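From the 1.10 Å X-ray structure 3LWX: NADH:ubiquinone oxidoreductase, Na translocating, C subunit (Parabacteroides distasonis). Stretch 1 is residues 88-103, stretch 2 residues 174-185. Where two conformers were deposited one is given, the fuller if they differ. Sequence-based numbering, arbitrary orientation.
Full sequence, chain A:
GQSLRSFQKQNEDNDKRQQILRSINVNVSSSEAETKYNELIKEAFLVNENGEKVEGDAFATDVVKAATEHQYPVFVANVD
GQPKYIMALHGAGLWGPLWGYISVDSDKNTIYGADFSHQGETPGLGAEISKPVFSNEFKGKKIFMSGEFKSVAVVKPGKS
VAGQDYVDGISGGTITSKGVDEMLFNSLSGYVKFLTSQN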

ATOM      1  N   ALA A  88      -4.166   0.705   1.775  1.00  6.40           N
ATOM      2  CA  ALA A  88      -4.316   0.492   0.341  1.00  6.72           C
ATOM      3  C   ALA A  88      -4.137   1.788  -0.442  1.00  6.78           C
ATOM      4  O   ALA A  88      -4.711   2.828  -0.096  1.00  8.42           O
ATOM      5  N   LEU A  89      -3.384   1.697  -1.524  1.00  6.72           N
ATOM      6  CA  LEU A  89      -3.062   2.794  -2.402  1.00  6.48           C
ATOM      7  C   LEU A  89      -3.725   2.636  -3.764  1.00  6.69           C
ATOM      8  O   LEU A  89      -3.900   1.523  -4.273  1.00  7.12           O
ATOM      9  N   HIS A  90      -4.059   3.765  -4.381  1.00  7.00           N
ATOM     10  CA  HIS A  90      -4.598   3.770  -5.743  0.50  7.16           C
ATOM     11  C   HIS A  90      -4.208   5.086  -6.394  1.00  6.91           C
ATOM     12  O   HIS A  90      -4.127   6.104  -5.737  1.00  8.13           O
ATOM     13  N   GLY A  91      -3.954   5.053  -7.696  1.00  7.51           N
ATOM     14  CA  GLY A  91      -3.525   6.261  -8.392  1.00  8.17           C
ATOM     15  C   GLY A  91      -3.362   6.028  -9.875  1.00  7.94           C
ATOM     16  O   GLY A  91      -3.957   5.116 -10.444  1.00  8.20           O
ATOM     17  N   ALA A  92      -2.538   6.878 -10.488  1.00  9.41           N
ATOM     18  CA  ALA A  92      -2.434   6.960 -11.935  1.00 11.05           C
ATOM     19  C   ALA A  92      -0.998   7.012 -12.393  1.00  9.24           C
ATOM     20  O   ALA A  92      -0.196   7.735 -11.823  1.00  9.76           O
ATOM     21  N   GLY A  93      -0.707   6.256 -13.444  1.00 10.14           N
ATOM     22  CA  GLY A  93       0.607   6.237 -14.048  1.00 10.63           C
ATOM     23  C   GLY A  93       0.590   6.873 -15.423  1.00 10.07           C
ATOM     24  O   GLY A  93      -0.314   7.631 -15.773  1.00 11.82           O
ATOM     25  N   LEU A  94       1.600   6.546 -16.213  1.00  9.24           N
ATOM     26  CA  LEU A  94       1.701   7.086 -17.553  1.00  9.14           C
ATOM     27  C   LEU A  94       0.678   6.478 -18.507  1.00  9.70           C
ATOM     28  O   LEU A  94       0.062   7.192 -19.308  1.00 11.21           O
ATOM     29  N   TRP A  95       0.494   5.166 -18.419  1.00  8.78           N
ATOM     30  CA  TRP A  95      -0.339   4.437 -19.380  1.00  9.34           C
ATOM     31  C   TRP A  95      -1.571   3.786 -18.787  1.00 10.33           C
ATOM     32  O   TRP A  95      -2.385   3.227 -19.521  1.00 13.63           O
ATOM     33  N   GLY A  96      -1.733   3.861 -17.477  1.00  9.55           N
ATOM     34  CA  GLY A  96      -2.887   3.271 -16.843  1.00  9.82           C
ATOM     35  C   GLY A  96      -2.789   3.429 -15.347  1.00  8.99           C
ATOM     36  O   GLY A  96      -1.890   4.082 -14.839  1.00  8.70           O
ATOM     37  N   PRO A  97      -3.739   2.838 -14.622  1.00  8.73           N
ATOM     38  CA  PRO A  97      -3.776   2.912 -13.169  0.50  8.42           C
ATOM     39  C   PRO A  97      -2.582   2.294 -12.462  1.00  7.93           C
ATOM     40  O   PRO A  97      -1.925   1.396 -13.008  1.00  8.06           O
ATOM     41  N   LEU A  98      -2.346   2.774 -11.246  1.00  7.08           N
ATOM     42  CA  LEU A  98      -1.399   2.237 -10.301  1.00  7.13           C
ATOM     43  C   LEU A  98      -2.171   1.858  -9.042  1.00  6.36           C
ATOM     44  O   LEU A  98      -3.236   2.406  -8.769  1.00  6.91           O
ATOM     45  N   TRP A  99      -1.612   0.943  -8.261  1.00  6.69           N
ATOM     46  CA  TRP A  99      -2.160   0.645  -6.943  1.00  6.23           C
ATOM     47  C   TRP A  99      -1.035   0.067  -6.094  1.00  6.28           C
ATOM     48  O   TRP A  99       0.105  -0.041  -6.537  1.00  6.79           O
ATOM     49  N   GLY A 100      -1.333  -0.312  -4.856  1.00  6.55           N
ATOM     50  CA  GLY A 100      -0.329  -0.877  -4.001  1.00  6.90           C
ATOM     51  C   GLY A 100      -0.793  -0.932  -2.566  1.00  6.14           C
ATOM     52  O   GLY A 100      -1.963  -0.662  -2.264  1.00  6.03           O
ATOM     53  N   TYR A 101       0.134  -1.298  -1.703  1.00  6.27           N
ATOM     54  CA  TYR A 101      -0.098  -1.367  -0.263  1.00  6.52           C
ATOM     55  C   TYR A 101       1.145  -0.863   0.445  1.00  6.01           C
ATOM     56  O   TYR A 101       2.266  -1.087  -0.027  1.00  7.07           O
ATOM     57  N   ILE A 102       0.952  -0.216   1.581  1.00  6.15           N
ATOM     58  CA  ILE A 102       2.073   0.228   2.383  0.80  6.56           C
ATOM     59  C   ILE A 102       1.739  -0.036   3.844  1.00  5.82           C
ATOM     60  O   ILE A 102       0.599   0.172   4.271  1.00  6.82           O
ATOM     61  N   SER A 103       2.723  -0.540   4.580  1.00  5.90           N
ATOM     62  CA  SER A 103       2.509  -0.854   5.980  1.00  6.16           C
ATOM     63  C   SER A 103       3.365   0.050   6.851  1.00  5.86           C
ATOM     64  O   SER A 103       4.472   0.451   6.466  1.00  6.63           O
ATOM     65  N   THR A 174       9.912   9.092 -15.062  0.50 11.02           N
ATOM     66  CA  THR A 174       9.540  10.211 -14.198  0.50 11.61           C
ATOM     67  C   THR A 174       8.010  10.406 -14.031  0.50 10.40           C
ATOM     68  O   THR A 174       7.566  10.719 -12.926  0.50  9.49           O
ATOM     69  N   ILE A 175       7.202  10.224 -15.082  1.00 10.54           N
ATOM     70  CA  ILE A 175       5.758  10.385 -14.906  0.70 10.73           C
ATOM     71  C   ILE A 175       5.209   9.283 -13.969  1.00  9.13           C
ATOM     72  O   ILE A 175       4.391   9.575 -13.097  1.00  8.87           O
ATOM     73  N   THR A 176       5.668   8.041 -14.126  1.00  8.28           N
ATOM     74  CA  THR A 176       5.207   6.982 -13.247  1.00  7.34           C
ATOM     75  C   THR A 176       5.651   7.252 -11.793  1.00  7.81           C
ATOM     76  O   THR A 176       4.886   7.032 -10.844  1.00  8.28           O
ATOM     77  N   SER A 177       6.898   7.698 -11.634  1.00  8.16           N
ATOM     78  CA  SER A 177       7.457   8.011 -10.311  1.00  8.22           C
ATOM     79  C   SER A 177       6.649   9.107  -9.616  1.00  7.94           C
ATOM     80  O   SER A 177       6.352   9.020  -8.432  1.00  8.09           O
ATOM     81  N   LYS A 178       6.328  10.157 -10.362  1.00  8.37           N
ATOM     82  CA  LYS A 178       5.454  11.239  -9.896  0.50  9.28           C
ATOM     83  C   LYS A 178       4.085  10.682  -9.525  1.00  8.03           C
ATOM     84  O   LYS A 178       3.472  11.084  -8.543  1.00  8.21           O
ATOM     85  N   GLY A 179       3.588   9.762 -10.338  1.00  8.05           N
ATOM     86  CA  GLY A 179       2.318   9.119 -10.063  1.00  8.00           C
ATOM     87  C   GLY A 179       2.341   8.355  -8.746  1.00  7.03           C
ATOM     88  O   GLY A 179       1.351   8.343  -8.022  1.00  7.21           O
ATOM     89  N   VAL A 180       3.460   7.717  -8.423  1.00  6.93           N
ATOM     90  CA  VAL A 180       3.604   7.045  -7.125  1.00  6.68           C
ATOM     91  C   VAL A 180       3.607   8.068  -5.990  1.00  6.50           C
ATOM     92  O   VAL A 180       2.934   7.889  -4.976  1.00  6.84           O
ATOM     93  N   ASP A 181       4.376   9.146  -6.150  1.00  6.74           N
ATOM     94  CA  ASP A 181       4.426  10.205  -5.142  1.00  6.91           C
ATOM     95  C   ASP A 181       3.002  10.728  -4.859  1.00  6.58           C
ATOM     96  O   ASP A 181       2.551  10.841  -3.697  1.00  6.90           O
ATOM     97  N   GLU A 182       2.280  11.050  -5.921  1.00  6.68           N
ATOM     98  CA  GLU A 182       0.924  11.566  -5.798  1.00  6.76           C
ATOM     99  C   GLU A 182      -0.020  10.523  -5.212  1.00  6.79           C
ATOM    100  O   GLU A 182      -0.864  10.847  -4.381  1.00  7.23           O
HETATM  101  N   MSE A 183       0.119   9.275  -5.651  1.00  6.95           N
HETATM  102  CA  MSE A 183      -0.691   8.174  -5.135  1.00  6.92           C
HETATM  103  C   MSE A 183      -0.518   8.026  -3.635  1.00  6.42           C
HETATM  104  O   MSE A 183      -1.495   7.841  -2.903  1.00  6.60           O
ATOM    105  N   LEU A 184       0.722   8.072  -3.165  1.00  6.56           N
ATOM    106  CA  LEU A 184       0.979   7.958  -1.740  1.00  6.91           C
ATOM    107  C   LEU A 184       0.319   9.106  -0.982  1.00  6.25           C
ATOM    108  O   LEU A 184      -0.378   8.889   0.012  1.00  7.12           O
ATOM    109  N   PHE A 185       0.554  10.326  -1.433  1.00  6.56           N
ATOM    110  CA  PHE A 185      -0.012  11.463  -0.717  1.00  7.36           C
ATOM    111  C   PHE A 185      -1.531  11.422  -0.701  1.00  6.98           C
ATOM    112  O   PHE A 185      -2.169  11.588   0.339  1.00  7.54           O
TER

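Glycines let the backbones come close in this contact: the helix 174-185 lies on the β-hairpin 88-103 with G179 against the strand end and G91 beneath M183, and no direct hydrogen bond joins the two stretches. G179 CA approaches A92 O to 3.4 Å in a CA-H...O contact; a CB on G179 would lie 2.3 Å from A92 O and 3.3 Å from L98 CD1, so the approach depends on the missing side chain. Likewise a CB on G91 would fall 2.7 Å from M183 CB, and the two CA atoms, G91 CA and M183 CA, are 4.7 Å apart. One water supplies a polar link beside the glycine contact: water 1 accepts from A92 N (2.9 Å) and donates to G179 O (2.8 Å), joining the last residue of the first strand to the helix backbone.

M183, a selenomethionine, has the largest area covered by the other stretch, 122 Å². With chi1 t, chi2 t and chi3 p it points toward the hairpin and lies across both strands. Its CG sits 3.3 Å from H90 O and 3.8 Å from L89 CB; its SE reaches G91 N at 3.6 Å, L98 CB at 3.8 Å and W99 CA at 3.7 Å. G91 N is already bonded to L98 O (2.9 Å) within the hairpin, so selenium rests on a paired backbone. H90 and W99, both chi1 p, direct their CA-to-CB bonds away from the helix, and their backbone atoms meet M183 instead.

L89 and L98, on separate strands of the hairpin and not paired with each other, share the mt rotamer and point toward the helix. L89 CD1 packs on L184 CD2 at 3.8 Å. L98 CD1 fits against the helix backbone, 3.9 Å from G179 C and 3.9 Å from V180 N, and also meets V180 CG2 at 4.0 Å; its CD2 lies 4.4 Å from T176 CG2. I102 (tt) extends the apolar layer, with CD1 3.8 Å from L184 CD2. L184 (mt) leaves its CA sideways, but its end comes nearer, and CD2 thus touches both L89 and I102.

At the turn, L94 (tp) closes the other end of the contact: its CB lies 4.0 Å from I175 CG2 and 4.1 Å from T176 OG1. I175 (mm) starts toward the hairpin while its end leads away. T176 (m) turns sideways, and its OG1 is hydrogen-bonded elsewhere in the structure. K178, whose end leads away from the hairpin, forms a salt bridge along the helix, NZ to E182 OE2 at 3.5 Å.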

ATOM      1  CB  ALA A  88      -5.667  -0.132   0.043  1.00  7.72           C
ATOM      2  CB  LEU A  89      -1.558   2.834  -2.644  1.00  7.01           C
ATOM      3  CG  LEU A  89      -0.686   2.798  -1.387  1.00  7.31           C
ATOM      4  CD1 LEU A  89       0.774   2.710  -1.793  1.00  9.24           C
ATOM      5  CD2 LEU A  89      -0.949   3.997  -0.496  1.00  8.72           C
ATOM      6  CB  HIS A  90      -6.122   3.563  -5.779  0.50  7.95           C
ATOM      7  CG  HIS A  90      -6.904   4.707  -5.212  0.50  8.20           C
ATOM      8  ND1 HIS A  90      -7.496   5.676  -5.997  0.50  9.15           N
ATOM      9  CD2 HIS A  90      -7.153   5.057  -3.929  0.50  8.44           C
ATOM     10  CE1 HIS A  90      -8.087   6.564  -5.219  0.50  9.37           C
ATOM     11  NE2 HIS A  90      -7.890   6.213  -3.962  0.50 10.52           N
ATOM     12  CB  ALA A  92      -3.179   8.229 -12.412  1.00 13.49           C
ATOM     13  CB  LEU A  94       3.117   6.866 -18.101  1.00  9.82           C
ATOM     14  CG  LEU A  94       3.355   7.288 -19.552  1.00 10.25           C
ATOM     15  CD1 LEU A  94       2.946   8.731 -19.822  1.00 11.52           C
ATOM     16  CD2 LEU A  94       4.828   7.061 -19.887  1.00 10.61           C
ATOM     17  CB  TRP A  95       0.488   3.369 -20.108  1.00  9.56           C
ATOM     18  CG  TRP A  95       1.662   3.907 -20.865  1.00  8.91           C
ATOM     19  CD1 TRP A  95       2.978   3.697 -20.581  1.00  8.72           C
ATOM     20  CD2 TRP A  95       1.634   4.729 -22.047  1.00  8.57           C
ATOM     21  NE1 TRP A  95       3.775   4.311 -21.516  1.00  8.79           N
ATOM     22  CE2 TRP A  95       2.976   4.950 -22.425  1.00  8.91           C
ATOM     23  CE3 TRP A  95       0.611   5.256 -22.845  1.00 10.31           C
ATOM     24  CZ2 TRP A  95       3.324   5.703 -23.546  1.00  9.65           C
ATOM     25  CZ3 TRP A  95       0.966   6.004 -23.973  1.00 11.09           C
ATOM     26  CH2 TRP A  95       2.312   6.227 -24.296  1.00 10.76           C
ATOM     27  CB  PRO A  97      -5.017   2.076 -12.829  0.50  8.31           C
ATOM     28  CG  PRO A  97      -5.933   2.355 -13.981  0.50  6.87           C
ATOM     29  CD  PRO A  97      -5.017   2.342 -15.168  0.50  9.13           C
ATOM     30  CB  LEU A  98      -0.329   3.247  -9.889  1.00  7.12           C
ATOM     31  CG  LEU A  98       0.422   3.968 -10.996  1.00  7.57           C
ATOM     32  CD1 LEU A  98       1.424   4.970 -10.392  1.00  8.77           C
ATOM     33  CD2 LEU A  98       1.107   2.984 -11.964  1.00  8.49           C
ATOM     34  CB  TRP A  99      -3.375  -0.279  -7.003  1.00  7.02           C
ATOM     35  CG  TRP A  99      -3.169  -1.646  -7.589  1.00  7.84           C
ATOM     36  CD1 TRP A  99      -2.968  -2.801  -6.904  1.00  8.56           C
ATOM     37  CD2 TRP A  99      -3.216  -2.010  -8.970  1.00  8.28           C
ATOM     38  NE1 TRP A  99      -2.873  -3.854  -7.764  1.00 10.12           N
ATOM     39  CE2 TRP A  99      -3.022  -3.398  -9.041  1.00  9.71           C
ATOM     40  CE3 TRP A  99      -3.418  -1.292 -10.157  1.00  9.09           C
ATOM     41  CZ2 TRP A  99      -2.996  -4.089 -10.260  1.00 11.85           C
ATOM     42  CZ3 TRP A  99      -3.387  -1.978 -11.363  1.00 11.02           C
ATOM     43  CH2 TRP A  99      -3.175  -3.356 -11.406  1.00 12.83           C
ATOM     44  CB  TYR A 101      -0.402  -2.812   0.194  1.00  6.82           C
ATOM     45  CG  TYR A 101      -1.645  -3.326  -0.464  1.00  7.01           C
ATOM     46  CD1 TYR A 101      -2.898  -3.078   0.081  1.00  6.92           C
ATOM     47  CD2 TYR A 101      -1.579  -3.974  -1.693  1.00  7.45           C
ATOM     48  CE1 TYR A 101      -4.052  -3.478  -0.579  1.00  7.70           C
ATOM     49  CE2 TYR A 101      -2.728  -4.393  -2.351  1.00  8.19           C
ATOM     50  CZ  TYR A 101      -3.969  -4.119  -1.799  1.00  7.08           C
ATOM     51  OH  TYR A 101      -5.125  -4.487  -2.440  1.00  9.32           O
ATOM     52  CB  ILE A 102       2.428   1.697   2.073  0.80  7.39           C
ATOM     53  CG1 ILE A 102       3.773   2.099   2.677  0.80  6.44           C
ATOM     54  CG2 ILE A 102       1.336   2.622   2.528  0.80  8.47           C
ATOM     55  CD1 ILE A 102       4.261   3.411   2.114  0.80  8.79           C
ATOM     56  CB  SER A 103       2.822  -2.329   6.290  1.00  6.75           C
ATOM     57  OG  SER A 103       4.201  -2.607   6.182  1.00  7.40           O
ATOM     58  CB  THR A 174      10.261  11.499 -14.647  0.50 12.23           C
ATOM     59  OG1 THR A 174      11.675  11.252 -14.698  0.50 13.56           O
ATOM     60  CG2 THR A 174       9.979  12.633 -13.681  0.50 13.83           C
ATOM     61  CB  ILE A 175       5.003  10.452 -16.263  0.70 11.57           C
ATOM     62  CG1 ILE A 175       5.321  11.763 -16.992  0.70 14.28           C
ATOM     63  CG2 ILE A 175       3.494  10.340 -16.063  0.70 12.72           C
ATOM     64  CD1 ILE A 175       4.698  12.997 -16.358  0.70 15.30           C
ATOM     65  CB  THR A 176       5.718   5.613 -13.701  1.00  7.20           C
ATOM     66  OG1 THR A 176       5.407   5.410 -15.082  1.00  7.63           O
ATOM     67  CG2 THR A 176       5.107   4.502 -12.856  1.00  8.10           C
ATOM     68  CB  SER A 177       8.924   8.391 -10.466  1.00  9.09           C
ATOM     69  OG  SER A 177       9.674   7.300 -10.986  1.00  9.57           O
ATOM     70  CB  LYS A 178       5.254  12.313 -10.967  0.50 11.57           C
ATOM     71  CG  LYS A 178       6.232  13.458 -11.015  0.50 14.96           C
ATOM     72  CD  LYS A 178       5.413  14.594 -11.641  0.50 20.93           C
ATOM     73  CE  LYS A 178       5.639  15.940 -11.010  0.50 25.24           C
ATOM     74  NZ  LYS A 178       4.273  16.637 -11.008  1.00 29.94           N
ATOM     75  CB  VAL A 180       4.858   6.146  -7.061  1.00  6.92           C
ATOM     76  CG1 VAL A 180       5.057   5.603  -5.652  1.00  7.86           C
ATOM     77  CG2 VAL A 180       4.733   4.984  -8.059  1.00  8.34           C
ATOM     78  CB  ASP A 181       5.350  11.309  -5.671  1.00  7.70           C
ATOM     79  CG  ASP A 181       5.684  12.392  -4.646  1.00  8.18           C
ATOM     80  OD1 ASP A 181       4.878  12.691  -3.761  1.00 12.55           O
ATOM     81  OD2 ASP A 181       6.797  12.924  -4.730  1.00 10.03           O
ATOM     82  CB  GLU A 182       0.479  12.042  -7.169  1.00  7.45           C
ATOM     83  CG  GLU A 182       1.263  13.274  -7.612  1.00  9.29           C
ATOM     84  CD  GLU A 182       1.196  13.597  -9.082  1.00 11.87           C
ATOM     85  OE1 GLU A 182       0.479  12.913  -9.828  1.00 12.26           O
ATOM     86  OE2 GLU A 182       1.891  14.535  -9.491  1.00 17.30           O
HETATM   87  CB  MSE A 183      -0.312   6.856  -5.826  1.00  7.00           C
HETATM   88  CG  MSE A 183      -0.899   5.629  -5.155  1.00  7.82           C
HETATM   89 SE   MSE A 183      -0.826   4.049  -6.233  0.75  9.57          SE
HETATM   90  CE  MSE A 183       1.063   3.801  -6.276  1.00 11.73           C
ATOM     91  CB  LEU A 184       2.492   7.936  -1.484  1.00  7.38           C
ATOM     92  CG  LEU A 184       3.214   6.643  -1.814  1.00  9.00           C
ATOM     93  CD1 LEU A 184       4.705   6.882  -1.988  1.00 11.21           C
ATOM     94  CD2 LEU A 184       2.923   5.603  -0.737  1.00 10.03           C
ATOM     95  CB  PHE A 185       0.495  12.776  -1.330  1.00  8.04           C
ATOM     96  CG  PHE A 185      -0.020  14.000  -0.630  1.00  8.53           C
ATOM     97  CD1 PHE A 185      -1.221  14.577  -1.013  1.00  9.82           C
ATOM     98  CD2 PHE A 185       0.685  14.576   0.420  1.00 10.52           C
ATOM     99  CE1 PHE A 185      -1.708  15.698  -0.364  1.00 12.17           C
ATOM    100  CE2 PHE A 185       0.205  15.692   1.074  1.00 12.12           C
ATOM    101  CZ  PHE A 185      -0.986  16.257   0.682  1.00 11.89           C
TER
HETATM  102  O   HOH W   1      -1.344   8.907  -8.738  1.00  8.99           O